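Local atomic coordinates of coat protein (Sulfolobus turreted icosahedral virus, PDB entry 2BBD), a protein that builds the icosahedral shell of an archaeal virus as its major capsid protein, with a structure pointing to common ancestry with eukaryotic and bacterial viruses. Residues Tyr204-Val216 with Ile272-Thr286. Numbering follows the deposited sequence.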
# COMPACT_ATOMS: atom_id res chain seq x y z
N TYR A 204 4.24 -1.79 -17.74
CA TYR A 204 3.43 -2.97 -18.06
C TYR A 204 3.12 -3.65 -16.74
O TYR A 204 3.93 -3.61 -15.81
CB TYR A 204 4.19 -3.96 -18.94
CG TYR A 204 4.49 -3.47 -20.34
CD1 TYR A 204 3.49 -3.37 -21.30
CD2 TYR A 204 5.79 -3.10 -20.70
CE1 TYR A 204 3.77 -2.92 -22.60
CE2 TYR A 204 6.08 -2.65 -21.98
CZ TYR A 204 5.07 -2.56 -22.92
OH TYR A 204 5.38 -2.09 -24.18
N LEU A 205 1.94 -4.25 -16.63
CA LEU A 205 1.60 -4.97 -15.41
C LEU A 205 2.21 -6.35 -15.58
O LEU A 205 2.01 -6.99 -16.61
CB LEU A 205 0.09 -5.11 -15.25
CG LEU A 205 -0.82 -3.89 -15.35
CD1 LEU A 205 -2.13 -4.20 -14.65
CD2 LEU A 205 -0.16 -2.67 -14.73
N GLN A 206 2.96 -6.82 -14.59
CA GLN A 206 3.55 -8.14 -14.71
C GLN A 206 2.52 -9.22 -14.47
O GLN A 206 1.60 -9.05 -13.67
CB GLN A 206 4.69 -8.31 -13.72
CG GLN A 206 4.28 -8.12 -12.28
CD GLN A 206 5.45 -8.28 -11.33
OE1 GLN A 206 5.93 -9.39 -11.10
NE2 GLN A 206 5.92 -7.16 -10.79
N PRO A 207 2.65 -10.34 -15.17
CA PRO A 207 1.70 -11.44 -15.00
C PRO A 207 2.11 -12.24 -13.76
O PRO A 207 3.13 -11.93 -13.14
CB PRO A 207 1.87 -12.24 -16.28
CG PRO A 207 3.34 -12.12 -16.53
CD PRO A 207 3.61 -10.65 -16.25
N GLY A 208 1.33 -13.25 -13.40
CA GLY A 208 1.66 -14.06 -12.24
C GLY A 208 0.92 -13.64 -10.99
O GLY A 208 1.19 -14.14 -9.89
N GLN A 209 -0.02 -12.71 -11.14
CA GLN A 209 -0.79 -12.25 -10.00
C GLN A 209 -2.16 -11.77 -10.46
O GLN A 209 -2.40 -11.59 -11.66
CB GLN A 209 -0.06 -11.11 -9.27
CG GLN A 209 0.19 -9.88 -10.13
CD GLN A 209 1.04 -8.82 -9.43
OE1 GLN A 209 0.53 -7.86 -8.86
NE2 GLN A 209 2.36 -9.00 -9.48
N ILE A 210 -3.06 -11.58 -9.51
CA ILE A 210 -4.41 -11.12 -9.78
C ILE A 210 -4.49 -9.69 -9.23
O ILE A 210 -4.29 -9.48 -8.03
CB ILE A 210 -5.43 -12.04 -9.08
CG1 ILE A 210 -5.27 -13.47 -9.62
CG2 ILE A 210 -6.85 -11.55 -9.33
CD1 ILE A 210 -5.97 -14.53 -8.81
N TYR A 211 -4.76 -8.73 -10.11
CA TYR A 211 -4.85 -7.31 -9.75
C TYR A 211 -6.23 -6.89 -9.27
O TYR A 211 -7.22 -7.04 -9.98
CB TYR A 211 -4.43 -6.44 -10.93
CG TYR A 211 -2.97 -6.56 -11.29
CD1 TYR A 211 -2.06 -5.57 -10.91
CD2 TYR A 211 -2.49 -7.67 -11.98
CE1 TYR A 211 -0.70 -5.70 -11.21
CE2 TYR A 211 -1.13 -7.80 -12.28
CZ TYR A 211 -0.25 -6.81 -11.89
OH TYR A 211 1.09 -6.96 -12.16
N LYS A 212 -6.29 -6.36 -8.06
CA LYS A 212 -7.55 -5.92 -7.51
C LYS A 212 -7.69 -4.41 -7.74
O LYS A 212 -8.66 -3.95 -8.33
CB LYS A 212 -7.63 -6.25 -6.02
CG LYS A 212 -8.92 -5.80 -5.36
CD LYS A 212 -8.98 -6.22 -3.90
CE LYS A 212 -10.22 -5.67 -3.22
NZ LYS A 212 -10.20 -5.88 -1.74
N ARG A 213 -6.71 -3.64 -7.27
CA ARG A 213 -6.77 -2.20 -7.47
C ARG A 213 -5.39 -1.58 -7.55
O ARG A 213 -4.41 -2.12 -7.02
CB ARG A 213 -7.58 -1.53 -6.36
CG ARG A 213 -6.98 -1.62 -4.98
CD ARG A 213 -7.95 -1.09 -3.96
NE ARG A 213 -9.23 -1.77 -4.07
CZ ARG A 213 -10.08 -1.94 -3.07
NH1 ARG A 213 -9.79 -1.47 -1.86
NH2 ARG A 213 -11.23 -2.58 -3.26
N GLN A 214 -5.31 -0.46 -8.25
CA GLN A 214 -4.05 0.23 -8.43
C GLN A 214 -4.12 1.67 -7.94
O GLN A 214 -5.00 2.43 -8.37
CB GLN A 214 -3.67 0.22 -9.90
CG GLN A 214 -2.33 0.86 -10.21
CD GLN A 214 -2.15 1.11 -11.69
OE1 GLN A 214 -1.05 1.41 -12.16
NE2 GLN A 214 -3.25 1.00 -12.44
N LEU A 215 -3.21 2.02 -7.04
CA LEU A 215 -3.14 3.38 -6.53
C LEU A 215 -2.03 4.06 -7.30
O LEU A 215 -0.90 3.58 -7.35
CB LEU A 215 -2.80 3.41 -5.04
CG LEU A 215 -2.30 4.79 -4.56
CD1 LEU A 215 -3.39 5.85 -4.80
CD2 LEU A 215 -1.92 4.72 -3.08
N VAL A 216 -2.36 5.19 -7.93
CA VAL A 216 -1.37 5.92 -8.68
C VAL A 216 -1.28 7.34 -8.18
O VAL A 216 -2.30 8.01 -8.00
CB VAL A 216 -1.73 5.99 -10.19
CG1 VAL A 216 -0.64 6.77 -10.94
CG2 VAL A 216 -1.90 4.59 -10.76
N ILE A 272 -7.24 5.98 -7.59
CA ILE A 272 -7.27 4.53 -7.51
C ILE A 272 -8.10 3.92 -8.63
O ILE A 272 -9.19 4.40 -8.96
CB ILE A 272 -7.87 4.06 -6.18
CG1 ILE A 272 -6.91 4.41 -5.02
CG2 ILE A 272 -8.14 2.56 -6.25
CD1 ILE A 272 -7.47 4.13 -3.64
N ILE A 273 -7.56 2.87 -9.23
CA ILE A 273 -8.24 2.15 -10.30
C ILE A 273 -8.72 0.81 -9.78
O ILE A 273 -7.91 -0.09 -9.57
CB ILE A 273 -7.31 1.84 -11.51
CG1 ILE A 273 -6.88 3.13 -12.21
CG2 ILE A 273 -8.02 0.90 -12.47
CD1 ILE A 273 -5.75 3.84 -11.51
N ASP A 274 -10.02 0.69 -9.55
CA ASP A 274 -10.57 -0.59 -9.11
C ASP A 274 -10.88 -1.36 -10.38
O ASP A 274 -11.88 -1.09 -11.05
CB ASP A 274 -11.83 -0.38 -8.27
CG ASP A 274 -11.54 0.22 -6.91
OD1 ASP A 274 -11.54 1.46 -6.78
OD2 ASP A 274 -11.30 -0.55 -5.97
N PHE A 275 -10.01 -2.31 -10.70
CA PHE A 275 -10.15 -3.11 -11.91
C PHE A 275 -11.50 -3.79 -12.13
O PHE A 275 -11.98 -3.82 -13.27
CB PHE A 275 -9.01 -4.14 -11.96
CG PHE A 275 -7.65 -3.50 -12.03
CD1 PHE A 275 -7.25 -2.80 -13.17
CD2 PHE A 275 -6.77 -3.58 -10.95
CE1 PHE A 275 -5.99 -2.18 -13.23
CE2 PHE A 275 -5.52 -2.96 -10.99
CZ PHE A 275 -5.13 -2.26 -12.14
N ARG A 276 -12.13 -4.30 -11.08
CA ARG A 276 -13.42 -4.97 -11.25
C ARG A 276 -14.47 -4.03 -11.84
O ARG A 276 -15.49 -4.48 -12.35
CB ARG A 276 -13.94 -5.51 -9.92
CG ARG A 276 -14.27 -4.44 -8.91
CD ARG A 276 -15.05 -5.01 -7.73
NE ARG A 276 -15.23 -4.01 -6.67
CZ ARG A 276 -15.73 -2.79 -6.86
NH1 ARG A 276 -16.10 -2.39 -8.07
NH2 ARG A 276 -15.85 -1.96 -5.83
N LYS A 277 -14.21 -2.73 -11.78
CA LYS A 277 -15.14 -1.75 -12.33
C LYS A 277 -14.97 -1.63 -13.84
O LYS A 277 -15.75 -0.96 -14.50
CB LYS A 277 -14.90 -0.37 -11.70
CG LYS A 277 -15.33 -0.23 -10.25
CD LYS A 277 -15.06 1.18 -9.77
CE LYS A 277 -15.38 1.38 -8.30
NZ LYS A 277 -16.83 1.24 -7.99
N TYR A 278 -13.96 -2.29 -14.38
CA TYR A 278 -13.70 -2.24 -15.81
C TYR A 278 -13.54 -3.63 -16.42
O TYR A 278 -13.45 -3.79 -17.63
CB TYR A 278 -12.45 -1.41 -16.10
CG TYR A 278 -12.55 0.01 -15.62
CD1 TYR A 278 -12.28 0.34 -14.29
CD2 TYR A 278 -12.94 1.03 -16.48
CE1 TYR A 278 -12.39 1.66 -13.84
CE2 TYR A 278 -13.06 2.35 -16.04
CZ TYR A 278 -12.79 2.65 -14.73
OH TYR A 278 -12.93 3.95 -14.30
N PHE A 279 -13.50 -4.64 -15.56
CA PHE A 279 -13.39 -6.03 -15.99
C PHE A 279 -14.45 -6.76 -15.20
O PHE A 279 -14.99 -6.21 -14.24
CB PHE A 279 -12.02 -6.62 -15.65
CG PHE A 279 -10.89 -6.09 -16.49
CD1 PHE A 279 -10.26 -4.89 -16.17
CD2 PHE A 279 -10.45 -6.80 -17.61
CE1 PHE A 279 -9.21 -4.42 -16.94
CE2 PHE A 279 -9.40 -6.33 -18.39
CZ PHE A 279 -8.77 -5.14 -18.05
N ASN A 280 -14.77 -7.99 -15.58
CA ASN A 280 -15.76 -8.74 -14.82
C ASN A 280 -14.98 -9.43 -13.72
O ASN A 280 -14.44 -10.52 -13.90
CB ASN A 280 -16.47 -9.76 -15.71
CG ASN A 280 -17.59 -10.48 -14.98
OD1 ASN A 280 -17.35 -11.47 -14.28
ND2 ASN A 280 -18.81 -9.98 -15.13
N GLY A 281 -14.90 -8.76 -12.57
CA GLY A 281 -14.14 -9.28 -11.45
C GLY A 281 -12.76 -8.65 -11.49
O GLY A 281 -12.56 -7.69 -12.25
N ASP A 282 -11.82 -9.16 -10.72
CA ASP A 282 -10.47 -8.60 -10.71
C ASP A 282 -9.72 -9.02 -11.95
O ASP A 282 -10.09 -9.99 -12.62
CB ASP A 282 -9.69 -9.07 -9.48
CG ASP A 282 -10.36 -8.69 -8.18
OD1 ASP A 282 -10.85 -7.55 -8.06
OD2 ASP A 282 -10.38 -9.54 -7.27
N LEU A 283 -8.65 -8.30 -12.26
CA LEU A 283 -7.84 -8.59 -13.43
C LEU A 283 -6.88 -9.74 -13.12
O LEU A 283 -5.85 -9.54 -12.48
CB LEU A 283 -7.05 -7.34 -13.82
CG LEU A 283 -6.24 -7.43 -15.11
CD1 LEU A 283 -7.18 -7.77 -16.27
CD2 LEU A 283 -5.53 -6.12 -15.37
N ASP A 284 -7.23 -10.93 -13.59
CA ASP A 284 -6.41 -12.11 -13.34
C ASP A 284 -5.36 -12.35 -14.42
O ASP A 284 -5.67 -12.80 -15.52
CB ASP A 284 -7.32 -13.34 -13.22
CG ASP A 284 -6.54 -14.64 -13.05
OD1 ASP A 284 -5.30 -14.60 -12.97
OD2 ASP A 284 -7.19 -15.71 -12.98
N LEU A 285 -4.11 -12.07 -14.08
CA LEU A 285 -3.03 -12.26 -15.02
C LEU A 285 -2.11 -13.40 -14.59
O LEU A 285 -0.94 -13.44 -15.00
CB LEU A 285 -2.22 -10.97 -15.16
CG LEU A 285 -2.99 -9.71 -15.61
CD1 LEU A 285 -1.98 -8.61 -15.88
CD2 LEU A 285 -3.81 -9.99 -16.87
N THR A 286 -2.63 -14.31 -13.79
CA THR A 286 -1.84 -15.44 -13.29
C THR A 286 -1.03 -16.16 -14.37
O THR A 286 0.14 -16.45 -14.18
CB THR A 286 -2.72 -16.48 -12.57
OG1 THR A 286 -3.45 -15.84 -11.52
CG2 THR A 286 -1.86 -17.58 -11.97
O HOH W 1 -10.96 -5.00 -8.76
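Tyr211 and Leu283 form a hydrogen-bonded antiparallel pair at the edge of a beta-sheet in one of the capsid protein's jelly-roll-like domains. Strand 210-216 runs at 166° to the short strand 272-274, and pairing is kept on both flanks of an excursion, residues 275-282, that opens with a 3-10 turn. Gln214 and Ile273 exchange backbone bonds before it; after it, Tyr211 N donates to Leu283 O at 2.7 Å and Leu283 N returns a bond to Tyr211 O. On the other side of strand 210-216, Lys212 and Arg213 both face Val310 of strand 303-313, a classic beta bulge.

The Tyr211 side chain can be followed outward. Tyr211 CB lies 3.6 Å from Phe275 CE2 and also packs on Leu283 CB. With CG anti to the carbonyl carbon (chi1 -68°), the ring extends between the two parts of its own segment: Leu205 CD1 sits over the centre of one face, while Gln209 OE1, itself bonded to Ser311, lies toward the rim of the opposite face. Leu283 O occupies the ring edge, Tyr211 CE2 meets Leu285 CD1 at 3.8 Å, and at the tip Tyr211 OH donates in the carbonyl plane to a lone pair of Gln206 O, 2.6 Å away. That bond ties the Gln206 carbonyl, in the loop leading into strand 210-216, to the end of the Tyr211 ring.

Phe275 N still donates to Lys212 O, and the ring packs beside Tyr211 and Gln214, with Phe275 CZ 3.6 Å from Gln214 CB. On the sheet face carrying Arg213 and Asp274, Arg213 NE reaches Asp274 OD2 at 3.1 Å in a salt bridge, although guanidinium and carboxylate planes are 69° apart; Tyr261 holds Asp274 OD1. Where the strands part, one water donates to Lys212 O and Asp282 OD1 and accepts from Arg276 N at 2.7 Å.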